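Local coordinates for protein putative phophotriesterase (Proteus mirabilis, PDB 3RHG) that binds two divalent metal ions in an amidohydrolase-type (beta/alpha)8 barrel and probably hydrolyses ester bonds, at residues 28-33 / 99-104; 167-172 / 199-204; 180-185 / 211-216; 223-228 / 246-251; 288-293 / 336-341. All coordinates share one frame; numbering follows the deposited sequence. Where two conformers were deposited one is given.

Interaction 1 (28-33 / 99-104); sequences NDLSGV and SSIGRD
A single backbone carbonyl, that of Ile101, takes two donors, one strong and one weak, between two irregular loops. Ile101 O accepts Asp29 N at 3.0 Å with the N-H pointing well at it (158°), although the donor stands above the carbonyl plane. The same oxygen takes a CA-H...O contact from Asn28 CA at 3.3 Å. Gly102, at positive phi, packs its CA 4.0 Å from Asp29 N. A water supplies the second polar link, donating to Asp29 O and to Ser100 O, both at 2.9 Å. The apolar part is small: in one of the two Leu30 conformers Leu30 and Ile101 run side by side, with Phe130 of helix 128-131 packed on both. Asp29 turns its carboxylate back on its own loop. Its CG lies opposite the backbone N (chi1 -175°); OD1 accepts Ser31 OG at 2.6 Å through its syn lone pair, and Ser31 N, completing an Asx turn, from above the carboxylate plane. Asn28 ND2 is held by Phe296 O, from the benzoate pocket. The loops after strands 19-24 and 89-94 are thus joined mainly through main-chain atoms and one water, so the polar link runs through backbone groups, while the Asp29 carboxylate serves its own turn.

Interaction 2 (167-172 / 199-204); sequences IGVSPF and HMPGWQ. With ZN (zinc ion), chain C; BEZ (benzoic acid), chain D.
His199 ends one strand of the (beta/alpha)8 barrel beside Gly168, its parallel neighbour, and carries its ring into the metal centre at the C-terminal end of the sheet. His199 CB lies 3.3 Å from Ile167 O, the carbonyl that also accepts His199 N. Placing CG anti to the backbone N (chi1 165°) sends the imidazole toward the zinc ion. On one side of the ring ND1 binds zinc at 2.0 Å; on the other CD2 meets Val169 O at 3.3 Å, close to the ring plane. CE1, between the two nitrogens, comes nearest to the benzoic acid, 3.5 Å from its O1. NE2 lies 3.8 Å from Val169 O and about as far from that O1. Glu166 and His229 share this zinc, and Tyr126 meets the histidine ring edge-to-face. Val169 N donates to His199 O in the carbonyl plane. Past the strand ends the chains stay together through prolines: Val169 CG1 packs on Pro201 CD at 3.8 Å, while the Pro171 and Pro201 rings run oppositely, Pro171 CG 4.1 Å from Pro201 CB. Pro201 opens a type I turn whose last residue, Gln204, reaches back with an extended chain. Its OE1 is taken by Arg206 NE. Gln204 NE2 gives its N-H to Pro171 O at 3.0 Å, in the carbonyl plane and on a lone pair, with the oxygen 15° out of the amide plane.

Interaction 3 (180-185 / 211-216); sequences SLRAAA and LDILLT
Apolar packing carries most of this contact, with Leu181 of helix 175-188 set against Ile213 and Leu214 of helix 207-217. The two short segments run nearly parallel, their axes 9.7 Å apart at closest approach and crossing at -22°. In Leu181 a trans first torsion (chi1 -165°) carries the fork across the interface and divides it between two partners. CD2 meets Ile213 CG2 at 4.0 Å, whereas CG and CD1 lie on the Leu214 fork, CG to Leu214 CD2 being 3.7 Å. The Leu181 and Leu214 side chains cross at about a right angle, with Leu214 CD2 set against the CG and CD1 of Leu181. One turn after Leu181, Ala185 CB closes on the same Leu214 CD2 at 3.9 Å, and Ile198 of the barrel sheet lies under both leucines.

A second kind of contact is made by the stem and head of Arg182. Its CG touches Ile213 CG2 at 3.9 Å, and the extended chain crosses Ile213 so that one face of the guanidinium is met, toward its rim, by the isoleucine branches, NH2 being 4.1 Å from Ile213 CG1.

The charge of Arg182 is met beyond the two segments: NE forms a salt bridge with Glu217, and NH1 bonds to Asn179 OD1. These polar partners fix the plane of the guanidinium while its face rests on a hydrocarbon surface. The chemistry thus grades from an aliphatic core beside the barrel strands to a charged outer margin, joining two successive outer helices of the barrel by dispersion contacts and an arginine bound to both helices.

Interaction 4 (223-228 / 246-251); sequences AKISLA and RGVWLE
Ala223 meets the indole of Trp249 before its own strand begins at Ile225: Trp249 NE1 donates to Ala223 O at 2.8 Å, with the oxygen close to the ring plane but the donor 45° above the carbonyl plane. The bond secures the indole at its nitrogen edge, while Leu341 of helix 336-343 packs on the same side chain. At Ile225 the regular pairing begins. Its O accepts Trp249 N at 2.9 Å in a nearly straight bond (172°), and its CG2 packs on Val248 CG1. Ser226 pairs with Trp249 and lies on the same face, CB to CB 3.9 Å, with a CA-H...O contact to Trp249 O; its OG is bonded to Asn197 ND2. Leu227 N then donates to Trp249 O and Leu227 O accepts Glu251 N at 3.1 Å. On the other face Leu227 CD1 lies 4.1 Å from both Val248 CG2 and Leu250 CD2. Ala228 CB finally touches Glu251 OE1 at 3.5 Å; this oxygen accepts a hydrogen bond from Asn197 ND2, close to the metal ligand His23. Parallel strands joined through helix 237-245 make this a beta-alpha-beta unit of the (beta/alpha)8 barrel.

Interaction 5 (288-293 / 336-341); sequences QIVLSH and DNPANL
The flat carboxamide of Asn337 meets strand 289-291 through its nitrogen edge: ND2 donates to Ile289 O at 2.9 Å, and the oxygen lies close to the amide plane. The donor in turn sits in the plane of the Ile289 carbonyl, and the N-H points well at the oxygen (160°). Here helix 336-343, the last of the chain, packs across the final strand of the (beta/alpha)8 barrel, the two short segments lying at 105° to each other. ND2 also donates to Gly286 O, so the amide is bound to the strand and to the loop leading into it, which sets its rotation. Asn337 CB follows the same path, passing 3.5 Å from Ile289 O.

Val290 supplies the apolar half, its side chain pointing to the helix. CG1 lies mainly against the Asn337-Pro338 link, 3.8 Å from Pro338 N, with Pro338 CD a little farther away. CG2 turns to Leu341, one turn on, and the two side chains cross at about a right angle. Trp249 of the adjoining strand touches Val290, Asn337 and Leu341, extending this buried patch to the next strand. A chi1 of 164° swings the Leu341 fork away from its own backbone N and down onto the strand, where CD2 stops 3.8 Å from Val290 CG2.

Interactions 2, 4 and 5 follow the barrel sheet round, while interaction 3 packs outside it and interaction 1 joins loops near its metal-binding end. Interaction 2 is the one that holds a zinc ligand and touches the benzoic acid. It meets interaction 4 where Met200 CB lies 3.4 Å from Ala228 O, and interaction 3 where Ile167 CD1 lies 3.7 Å from Ala184 CB. Interactions 3 and 4 share the salt bridge from Arg246 NH1 to Asp212 OD1, 3.0 Å. Interactions 4 and 5, centres 10 Å apart, are probably bonded twice, through Val248 O with Gln288 NE2 and Lys224 NZ with Leu341 O. Interaction 1 touches none, its centre about 18 Å from that of interaction 2.

Interaction 1 (28-33 / 99-104)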
# COMPACT_ATOMS: atom_id res chain seq x y z
N ASN A 28 18.49 -14.08 4.16
CA ASN A 28 19.34 -12.92 4.13
C ASN A 28 19.35 -12.32 5.53
O ASN A 28 18.47 -12.62 6.34
CB ASN A 28 18.89 -11.91 3.06
CG ASN A 28 17.54 -11.26 3.37
OD1 ASN A 28 16.60 -11.91 3.83
ND2 ASN A 28 17.44 -9.96 3.11
N ASP A 29 20.34 -11.50 5.81
CA ASP A 29 20.50 -10.98 7.17
C ASP A 29 21.06 -9.59 6.96
O ASP A 29 22.15 -9.44 6.40
CB ASP A 29 21.50 -11.87 7.94
CG ASP A 29 21.63 -11.47 9.41
OD1 ASP A 29 21.12 -10.41 9.81
OD2 ASP A 29 22.27 -12.23 10.18
N LEU A 30 20.31 -8.58 7.38
CA LEU A 30 20.75 -7.19 7.28
C LEU A 30 21.05 -6.62 8.66
O LEU A 30 20.95 -5.41 8.89
CB LEU A 30 19.70 -6.35 6.56
CG LEU A 30 19.31 -6.93 5.20
CD1 LEU A 30 18.14 -6.17 4.61
CD2 LEU A 30 20.50 -6.96 4.24
N SER A 31 21.43 -7.50 9.58
CA SER A 31 21.68 -7.12 10.98
C SER A 31 22.79 -6.11 11.19
O SER A 31 22.84 -5.47 12.25
CB SER A 31 22.02 -8.37 11.79
OG SER A 31 20.87 -9.12 12.03
N GLY A 32 23.69 -5.97 10.23
CA GLY A 32 24.82 -5.05 10.38
C GLY A 32 24.50 -3.62 9.98
O GLY A 32 25.34 -2.72 10.11
N VAL A 33 23.27 -3.40 9.49
CA VAL A 33 22.85 -2.09 8.99
C VAL A 33 21.46 -1.66 9.49
O VAL A 33 20.72 -0.96 8.78
CB VAL A 33 22.86 -2.05 7.43
CG1 VAL A 33 24.31 -2.08 6.91
CG2 VAL A 33 22.03 -3.21 6.83
N SER A 99 28.14 -13.32 1.28
CA SER A 99 28.10 -13.39 2.73
C SER A 99 27.79 -12.01 3.35
O SER A 99 27.32 -11.92 4.50
CB SER A 99 29.44 -13.92 3.24
OG SER A 99 30.51 -13.09 2.78
N SER A 100 28.07 -10.92 2.63
CA SER A 100 27.87 -9.58 3.22
C SER A 100 26.40 -9.31 3.53
O SER A 100 26.09 -8.42 4.36
CB SER A 100 28.39 -8.50 2.28
OG SER A 100 27.48 -8.33 1.19
N ILE A 101 25.50 -10.05 2.86
CA ILE A 101 24.06 -9.91 3.09
C ILE A 101 23.41 -11.23 3.59
O ILE A 101 22.19 -11.43 3.51
CB ILE A 101 23.32 -9.29 1.88
CG1 ILE A 101 23.78 -9.87 0.55
CG2 ILE A 101 23.55 -7.78 1.87
CD1 ILE A 101 22.82 -9.54 -0.62
N GLY A 102 24.25 -12.11 4.11
CA GLY A 102 23.76 -13.25 4.86
C GLY A 102 23.34 -14.46 4.04
O GLY A 102 22.48 -15.22 4.47
N ARG A 103 23.95 -14.65 2.88
CA ARG A 103 23.65 -15.84 2.08
C ARG A 103 23.75 -17.09 2.95
O ARG A 103 24.71 -17.22 3.72
CB ARG A 103 24.62 -15.95 0.90
CG ARG A 103 24.34 -17.18 0.02
CD ARG A 103 25.27 -17.25 -1.18
NE ARG A 103 26.66 -17.18 -0.77
CZ ARG A 103 27.69 -17.12 -1.60
NH1 ARG A 103 27.48 -17.19 -2.93
NH2 ARG A 103 28.93 -17.01 -1.11
N ASP A 104 22.79 -18.01 2.84
CA ASP A 104 22.80 -19.26 3.64
C ASP A 104 22.60 -20.47 2.75
O ASP A 104 21.48 -20.97 2.63
CB ASP A 104 21.73 -19.24 4.74
CG ASP A 104 21.96 -20.30 5.80
OD1 ASP A 104 22.54 -21.37 5.49
OD2 ASP A 104 21.60 -20.05 6.98
O HOH W 1 24.28 -7.55 6.52

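Interaction 2 (167-172 / 199-204)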
# COMPACT_ATOMS: atom_id res chain seq x y z
N ILE A 167 24.40 -8.13 -8.42
CA ILE A 167 25.66 -7.37 -8.43
C ILE A 167 25.36 -5.94 -8.01
O ILE A 167 24.53 -5.26 -8.62
CB ILE A 167 26.34 -7.38 -9.81
CG1 ILE A 167 26.57 -8.82 -10.29
CG2 ILE A 167 27.67 -6.57 -9.79
CD1 ILE A 167 27.51 -9.65 -9.38
N GLY A 168 26.06 -5.46 -6.99
CA GLY A 168 25.70 -4.17 -6.40
C GLY A 168 26.16 -2.94 -7.19
O GLY A 168 27.38 -2.67 -7.27
N VAL A 169 25.20 -2.19 -7.73
CA VAL A 169 25.47 -0.84 -8.26
C VAL A 169 24.71 0.11 -7.35
O VAL A 169 23.47 0.13 -7.35
CB VAL A 169 24.99 -0.67 -9.73
CG1 VAL A 169 25.18 0.79 -10.21
CG2 VAL A 169 25.68 -1.67 -10.66
N SER A 170 25.42 0.89 -6.52
CA SER A 170 24.76 1.75 -5.57
C SER A 170 24.44 3.10 -6.24
O SER A 170 24.85 3.34 -7.37
CB SER A 170 25.67 2.00 -4.35
OG SER A 170 26.71 2.91 -4.73
N PRO A 171 23.75 4.00 -5.52
CA PRO A 171 23.48 5.33 -6.06
C PRO A 171 24.73 6.18 -6.25
O PRO A 171 24.64 7.26 -6.84
CB PRO A 171 22.57 5.96 -5.00
CG PRO A 171 21.92 4.76 -4.31
CD PRO A 171 23.05 3.78 -4.24
N PHE A 172 25.88 5.68 -5.79
CA PHE A 172 27.15 6.37 -5.95
C PHE A 172 28.06 5.68 -6.96
O PHE A 172 29.14 6.20 -7.28
CB PHE A 172 27.82 6.45 -4.57
CG PHE A 172 26.90 6.98 -3.52
CD1 PHE A 172 26.56 8.32 -3.51
CD2 PHE A 172 26.26 6.12 -2.63
CE1 PHE A 172 25.67 8.82 -2.58
CE2 PHE A 172 25.36 6.61 -1.71
CZ PHE A 172 25.07 7.97 -1.68
N HIS A 199 21.84 -5.44 -9.37
CA HIS A 199 21.14 -4.56 -8.47
C HIS A 199 21.36 -3.14 -8.98
O HIS A 199 22.49 -2.62 -8.94
CB HIS A 199 21.72 -4.67 -7.04
CG HIS A 199 21.30 -3.55 -6.15
ND1 HIS A 199 20.21 -3.63 -5.31
CD2 HIS A 199 21.82 -2.31 -5.96
CE1 HIS A 199 20.07 -2.49 -4.65
NE2 HIS A 199 21.04 -1.67 -5.02
N MET A 200 20.31 -2.52 -9.49
CA MET A 200 20.38 -1.13 -9.94
C MET A 200 19.86 -0.22 -8.86
O MET A 200 18.99 -0.61 -8.08
CB MET A 200 19.54 -0.92 -11.21
CG MET A 200 20.07 -1.72 -12.38
SD MET A 200 21.70 -1.18 -12.96
CE MET A 200 21.22 0.39 -13.71
N PRO A 201 20.36 1.02 -8.84
CA PRO A 201 19.76 2.04 -7.97
C PRO A 201 18.49 2.51 -8.67
O PRO A 201 18.54 3.31 -9.59
CB PRO A 201 20.83 3.12 -7.91
CG PRO A 201 21.61 2.96 -9.22
CD PRO A 201 21.55 1.49 -9.57
N GLY A 202 17.34 1.96 -8.25
CA GLY A 202 16.15 2.03 -9.07
C GLY A 202 15.50 3.38 -9.21
O GLY A 202 14.72 3.62 -10.16
N TRP A 203 15.81 4.28 -8.27
CA TRP A 203 15.31 5.65 -8.37
C TRP A 203 16.28 6.58 -9.14
O TRP A 203 16.03 7.78 -9.26
CB TRP A 203 15.00 6.23 -6.99
CG TRP A 203 13.83 5.55 -6.31
CD1 TRP A 203 12.53 5.94 -6.36
CD2 TRP A 203 13.87 4.37 -5.50
NE1 TRP A 203 11.75 5.07 -5.61
CE2 TRP A 203 12.55 4.11 -5.06
CE3 TRP A 203 14.90 3.52 -5.06
CZ2 TRP A 203 12.23 3.03 -4.23
CZ3 TRP A 203 14.58 2.44 -4.23
CH2 TRP A 203 13.25 2.21 -3.83
N GLN A 204 17.37 6.00 -9.64
CA GLN A 204 18.25 6.66 -10.58
C GLN A 204 18.07 6.06 -11.97
O GLN A 204 17.23 5.16 -12.17
CB GLN A 204 19.72 6.53 -10.16
CG GLN A 204 20.00 7.16 -8.81
CD GLN A 204 21.47 7.15 -8.50
OE1 GLN A 204 22.18 6.21 -8.86
NE2 GLN A 204 21.94 8.20 -7.83
ZN ZN C . 18.91 -5.15 -5.02
C BEZ D . 17.04 -0.18 -2.64
O1 BEZ D . 17.84 -0.01 -3.58
O2 BEZ D . 17.18 0.47 -1.58
C1 BEZ D . 15.90 -1.15 -2.77
C2 BEZ D . 15.80 -1.99 -3.88
C3 BEZ D . 14.74 -2.90 -3.97
C4 BEZ D . 13.78 -2.95 -2.97
C5 BEZ D . 13.88 -2.10 -1.87
C6 BEZ D . 14.94 -1.20 -1.76

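Interaction 3 (180-185 / 211-216)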
# COMPACT_ATOMS: atom_id res chain seq x y z
N SER A 180 33.63 -4.74 -9.51
CA SER A 180 32.77 -5.88 -9.20
C SER A 180 31.93 -6.24 -10.45
O SER A 180 31.79 -7.41 -10.81
CB SER A 180 31.88 -5.52 -8.01
OG SER A 180 30.83 -6.45 -7.82
N LEU A 181 31.40 -5.23 -11.12
CA LEU A 181 30.65 -5.46 -12.36
C LEU A 181 31.53 -6.12 -13.44
O LEU A 181 31.11 -7.07 -14.12
CB LEU A 181 30.05 -4.13 -12.83
CG LEU A 181 28.97 -4.15 -13.87
CD1 LEU A 181 27.73 -4.89 -13.33
CD2 LEU A 181 28.65 -2.70 -14.27
N ARG A 182 32.74 -5.61 -13.62
CA ARG A 182 33.66 -6.23 -14.58
C ARG A 182 33.97 -7.68 -14.22
O ARG A 182 34.05 -8.55 -15.11
CB ARG A 182 34.95 -5.43 -14.71
CG ARG A 182 34.72 -4.06 -15.33
CD ARG A 182 36.05 -3.30 -15.48
NE ARG A 182 35.82 -2.11 -16.26
CZ ARG A 182 35.60 -0.90 -15.75
NH1 ARG A 182 35.64 -0.71 -14.42
NH2 ARG A 182 35.36 0.11 -16.58
N ALA A 183 34.20 -7.96 -12.93
CA ALA A 183 34.45 -9.33 -12.50
C ALA A 183 33.27 -10.25 -12.81
O ALA A 183 33.46 -11.39 -13.24
CB ALA A 183 34.78 -9.39 -10.98
N ALA A 184 32.06 -9.76 -12.57
CA ALA A 184 30.88 -10.54 -12.86
C ALA A 184 30.81 -10.85 -14.36
O ALA A 184 30.43 -11.96 -14.74
CB ALA A 184 29.60 -9.78 -12.40
N ALA A 185 31.16 -9.87 -15.19
CA ALA A 185 31.18 -10.05 -16.65
C ALA A 185 32.19 -11.12 -17.05
O ALA A 185 31.88 -12.02 -17.83
CB ALA A 185 31.51 -8.70 -17.34
N LEU A 211 25.41 -0.63 -18.76
CA LEU A 211 25.47 -1.40 -20.00
C LEU A 211 26.68 -1.02 -20.86
O LEU A 211 27.20 -1.86 -21.61
CB LEU A 211 24.16 -1.30 -20.79
CG LEU A 211 22.97 -1.90 -20.02
CD1 LEU A 211 21.73 -1.88 -20.90
CD2 LEU A 211 23.28 -3.32 -19.56
N ASP A 212 27.16 0.21 -20.75
CA ASP A 212 28.39 0.54 -21.47
C ASP A 212 29.54 -0.34 -20.95
O ASP A 212 30.40 -0.75 -21.72
CB ASP A 212 28.77 2.01 -21.33
CG ASP A 212 27.88 2.92 -22.14
OD1 ASP A 212 27.07 2.44 -22.97
OD2 ASP A 212 27.98 4.14 -21.95
N ILE A 213 29.55 -0.64 -19.65
CA ILE A 213 30.56 -1.55 -19.13
C ILE A 213 30.28 -3.00 -19.55
O ILE A 213 31.15 -3.66 -20.11
CB ILE A 213 30.72 -1.42 -17.59
CG1 ILE A 213 31.31 -0.03 -17.22
CG2 ILE A 213 31.57 -2.58 -17.04
CD1 ILE A 213 31.13 0.32 -15.74
N LEU A 214 29.06 -3.50 -19.28
CA LEU A 214 28.78 -4.91 -19.51
C LEU A 214 28.78 -5.28 -20.97
O LEU A 214 29.29 -6.33 -21.35
CB LEU A 214 27.44 -5.33 -18.89
CG LEU A 214 27.40 -5.31 -17.37
CD1 LEU A 214 25.97 -5.59 -16.86
CD2 LEU A 214 28.40 -6.35 -16.82
N LEU A 215 28.16 -4.43 -21.80
CA LEU A 215 27.95 -4.78 -23.20
C LEU A 215 29.08 -4.26 -24.09
O LEU A 215 29.68 -5.02 -24.84
CB LEU A 215 26.59 -4.30 -23.70
CG LEU A 215 25.39 -4.68 -22.82
CD1 LEU A 215 24.07 -4.19 -23.44
CD2 LEU A 215 25.37 -6.21 -22.62
N THR A 216 29.35 -2.95 -24.02
CA THR A 216 30.31 -2.34 -24.93
C THR A 216 31.73 -2.75 -24.58
O THR A 216 32.49 -3.19 -25.44
CB THR A 216 30.16 -0.80 -24.93
OG1 THR A 216 28.77 -0.46 -25.13
CG2 THR A 216 30.98 -0.17 -26.05

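Interaction 4 (223-228 / 246-251)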
# COMPACT_ATOMS: atom_id res chain seq x y z
N ALA A 223 21.24 -10.80 -23.73
CA ALA A 223 20.11 -11.68 -23.40
C ALA A 223 20.33 -12.51 -22.13
O ALA A 223 19.43 -13.21 -21.67
CB ALA A 223 19.81 -12.59 -24.58
N LYS A 224 21.54 -12.43 -21.56
CA LYS A 224 21.81 -13.11 -20.31
C LYS A 224 22.01 -12.10 -19.17
O LYS A 224 22.47 -12.47 -18.10
CB LYS A 224 23.04 -14.05 -20.46
CG LYS A 224 22.81 -15.25 -21.40
CD LYS A 224 21.71 -16.18 -20.89
CE LYS A 224 22.14 -16.94 -19.61
NZ LYS A 224 21.04 -17.90 -19.20
N ILE A 225 21.60 -10.84 -19.39
CA ILE A 225 21.69 -9.79 -18.37
C ILE A 225 20.30 -9.28 -18.02
O ILE A 225 19.49 -8.98 -18.91
CB ILE A 225 22.58 -8.64 -18.86
CG1 ILE A 225 24.04 -9.15 -18.93
CG2 ILE A 225 22.48 -7.39 -17.94
CD1 ILE A 225 24.92 -8.30 -19.73
N SER A 226 20.02 -9.16 -16.72
CA SER A 226 18.79 -8.53 -16.26
C SER A 226 19.09 -7.36 -15.34
O SER A 226 19.99 -7.43 -14.47
CB SER A 226 17.87 -9.53 -15.55
OG SER A 226 18.56 -10.16 -14.48
N LEU A 227 18.33 -6.28 -15.54
CA LEU A 227 18.45 -5.11 -14.68
C LEU A 227 17.40 -5.19 -13.58
O LEU A 227 16.22 -5.03 -13.84
CB LEU A 227 18.35 -3.80 -15.48
CG LEU A 227 19.38 -3.64 -16.61
CD1 LEU A 227 19.25 -2.26 -17.29
CD2 LEU A 227 20.80 -3.82 -16.03
N ALA A 228 17.81 -5.48 -12.35
CA ALA A 228 16.89 -5.54 -11.22
C ALA A 228 16.37 -4.14 -10.86
O ALA A 228 16.97 -3.12 -11.20
CB ALA A 228 17.58 -6.16 -9.98
N ARG A 246 18.81 -2.16 -26.10
CA ARG A 246 20.16 -2.67 -26.00
C ARG A 246 20.19 -4.19 -25.78
O ARG A 246 21.26 -4.81 -25.77
CB ARG A 246 20.99 -1.92 -24.93
CG ARG A 246 21.10 -0.43 -25.26
CD ARG A 246 22.02 0.33 -24.31
NE ARG A 246 23.40 -0.09 -24.50
CZ ARG A 246 24.44 0.48 -23.89
NH1 ARG A 246 24.23 1.50 -23.05
NH2 ARG A 246 25.67 0.03 -24.12
N GLY A 247 19.01 -4.79 -25.63
CA GLY A 247 18.91 -6.25 -25.68
C GLY A 247 18.75 -6.96 -24.35
O GLY A 247 18.58 -8.18 -24.31
N VAL A 248 18.79 -6.20 -23.24
CA VAL A 248 18.77 -6.80 -21.92
C VAL A 248 17.34 -7.01 -21.42
O VAL A 248 16.38 -6.50 -22.01
CB VAL A 248 19.55 -5.94 -20.89
CG1 VAL A 248 21.00 -5.77 -21.37
CG2 VAL A 248 18.82 -4.59 -20.62
N TRP A 249 17.22 -7.74 -20.31
CA TRP A 249 15.94 -7.94 -19.65
C TRP A 249 15.70 -6.84 -18.63
O TRP A 249 16.62 -6.47 -17.89
CB TRP A 249 15.92 -9.28 -18.92
CG TRP A 249 16.06 -10.48 -19.79
CD1 TRP A 249 17.22 -11.00 -20.29
CD2 TRP A 249 14.99 -11.34 -20.25
NE1 TRP A 249 16.94 -12.14 -21.04
CE2 TRP A 249 15.59 -12.38 -21.00
CE3 TRP A 249 13.61 -11.36 -20.04
CZ2 TRP A 249 14.84 -13.40 -21.61
CZ3 TRP A 249 12.86 -12.37 -20.66
CH2 TRP A 249 13.48 -13.39 -21.41
N LEU A 250 14.48 -6.32 -18.57
CA LEU A 250 14.10 -5.46 -17.46
C LEU A 250 13.34 -6.29 -16.45
O LEU A 250 12.36 -6.95 -16.80
CB LEU A 250 13.25 -4.26 -17.91
CG LEU A 250 13.99 -3.22 -18.76
CD1 LEU A 250 13.08 -1.99 -18.97
CD2 LEU A 250 15.31 -2.80 -18.13
N GLU A 251 13.77 -6.25 -15.20
CA GLU A 251 13.13 -7.02 -14.15
C GLU A 251 12.37 -6.09 -13.22
O GLU A 251 12.95 -5.15 -12.62
CB GLU A 251 14.18 -7.80 -13.36
CG GLU A 251 13.64 -8.58 -12.18
CD GLU A 251 14.75 -9.39 -11.55
OE1 GLU A 251 15.44 -8.91 -10.61
OE2 GLU A 251 14.97 -10.50 -12.05

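Interaction 5 (288-293 / 336-341)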
# COMPACT_ATOMS: atom_id res chain seq x y z
N GLN A 288 10.93 -9.57 -23.10
CA GLN A 288 12.14 -9.08 -22.45
C GLN A 288 11.87 -8.65 -21.02
O GLN A 288 12.69 -7.96 -20.43
CB GLN A 288 12.77 -7.90 -23.21
CG GLN A 288 13.60 -8.30 -24.38
CD GLN A 288 14.12 -7.11 -25.15
OE1 GLN A 288 13.55 -6.74 -26.20
NE2 GLN A 288 15.20 -6.47 -24.62
N ILE A 289 10.75 -9.08 -20.46
CA ILE A 289 10.35 -8.64 -19.13
C ILE A 289 10.28 -9.82 -18.18
O ILE A 289 9.78 -10.88 -18.54
CB ILE A 289 8.96 -7.99 -19.17
CG1 ILE A 289 9.00 -6.71 -20.02
CG2 ILE A 289 8.45 -7.70 -17.75
CD1 ILE A 289 7.62 -6.14 -20.32
N VAL A 290 10.83 -9.67 -16.96
CA VAL A 290 10.58 -10.66 -15.91
C VAL A 290 10.03 -9.96 -14.67
O VAL A 290 10.20 -8.73 -14.51
CB VAL A 290 11.82 -11.53 -15.59
CG1 VAL A 290 12.09 -12.52 -16.72
CG2 VAL A 290 13.04 -10.63 -15.31
N LEU A 291 9.39 -10.74 -13.79
CA LEU A 291 8.59 -10.23 -12.67
C LEU A 291 8.94 -10.96 -11.39
O LEU A 291 9.12 -12.17 -11.40
CB LEU A 291 7.11 -10.52 -12.92
CG LEU A 291 6.54 -10.04 -14.25
CD1 LEU A 291 5.08 -10.47 -14.39
CD2 LEU A 291 6.67 -8.53 -14.45
N SER A 292 9.04 -10.24 -10.26
CA SER A 292 9.27 -10.92 -9.00
C SER A 292 8.85 -9.98 -7.84
O SER A 292 8.35 -8.87 -8.10
CB SER A 292 10.75 -11.35 -8.89
OG SER A 292 10.88 -12.70 -8.43
N HIS A 293 9.03 -10.44 -6.59
CA HIS A 293 8.59 -9.70 -5.40
C HIS A 293 9.75 -9.05 -4.63
O HIS A 293 9.53 -8.12 -3.86
CB HIS A 293 7.93 -10.66 -4.39
CG HIS A 293 6.82 -11.49 -4.96
ND1 HIS A 293 7.05 -12.71 -5.55
CD2 HIS A 293 5.47 -11.29 -4.99
CE1 HIS A 293 5.89 -13.24 -5.93
NE2 HIS A 293 4.92 -12.40 -5.60
N ASP A 336 7.87 -19.01 -19.48
CA ASP A 336 8.84 -18.94 -20.58
C ASP A 336 9.91 -17.87 -20.35
O ASP A 336 11.10 -18.11 -20.62
CB ASP A 336 8.16 -18.65 -21.91
CG ASP A 336 7.04 -19.62 -22.23
OD1 ASP A 336 6.97 -20.08 -23.40
OD2 ASP A 336 6.23 -19.90 -21.32
N ASN A 337 9.50 -16.69 -19.92
CA ASN A 337 10.44 -15.56 -19.83
C ASN A 337 11.57 -15.82 -18.81
O ASN A 337 12.75 -15.76 -19.18
CB ASN A 337 9.70 -14.26 -19.53
CG ASN A 337 9.00 -13.69 -20.76
OD1 ASN A 337 8.78 -14.40 -21.77
ND2 ASN A 337 8.60 -12.42 -20.68
N PRO A 338 11.22 -16.13 -17.55
CA PRO A 338 12.33 -16.36 -16.61
C PRO A 338 13.13 -17.61 -16.96
O PRO A 338 14.31 -17.66 -16.71
CB PRO A 338 11.63 -16.49 -15.24
CG PRO A 338 10.19 -16.86 -15.57
CD PRO A 338 9.93 -16.07 -16.85
N ALA A 339 12.50 -18.61 -17.58
CA ALA A 339 13.27 -19.76 -18.01
C ALA A 339 14.30 -19.37 -19.06
O ALA A 339 15.43 -19.86 -19.06
CB ALA A 339 12.37 -20.86 -18.55
N ASN A 340 13.92 -18.49 -19.99
CA ASN A 340 14.87 -18.04 -20.98
C ASN A 340 15.99 -17.22 -20.38
O ASN A 340 17.17 -17.45 -20.66
CB ASN A 340 14.16 -17.28 -22.13
CG ASN A 340 13.45 -18.22 -23.07
OD1 ASN A 340 13.93 -19.32 -23.36
ND2 ASN A 340 12.31 -17.77 -23.59
N LEU A 341 15.63 -16.26 -19.54
CA LEU A 341 16.66 -15.44 -18.91
C LEU A 341 17.63 -16.32 -18.15
O LEU A 341 18.85 -16.22 -18.31
CB LEU A 341 15.98 -14.47 -17.93
CG LEU A 341 16.89 -13.79 -16.89
CD1 LEU A 341 17.97 -12.97 -17.60
CD2 LEU A 341 16.05 -12.93 -15.96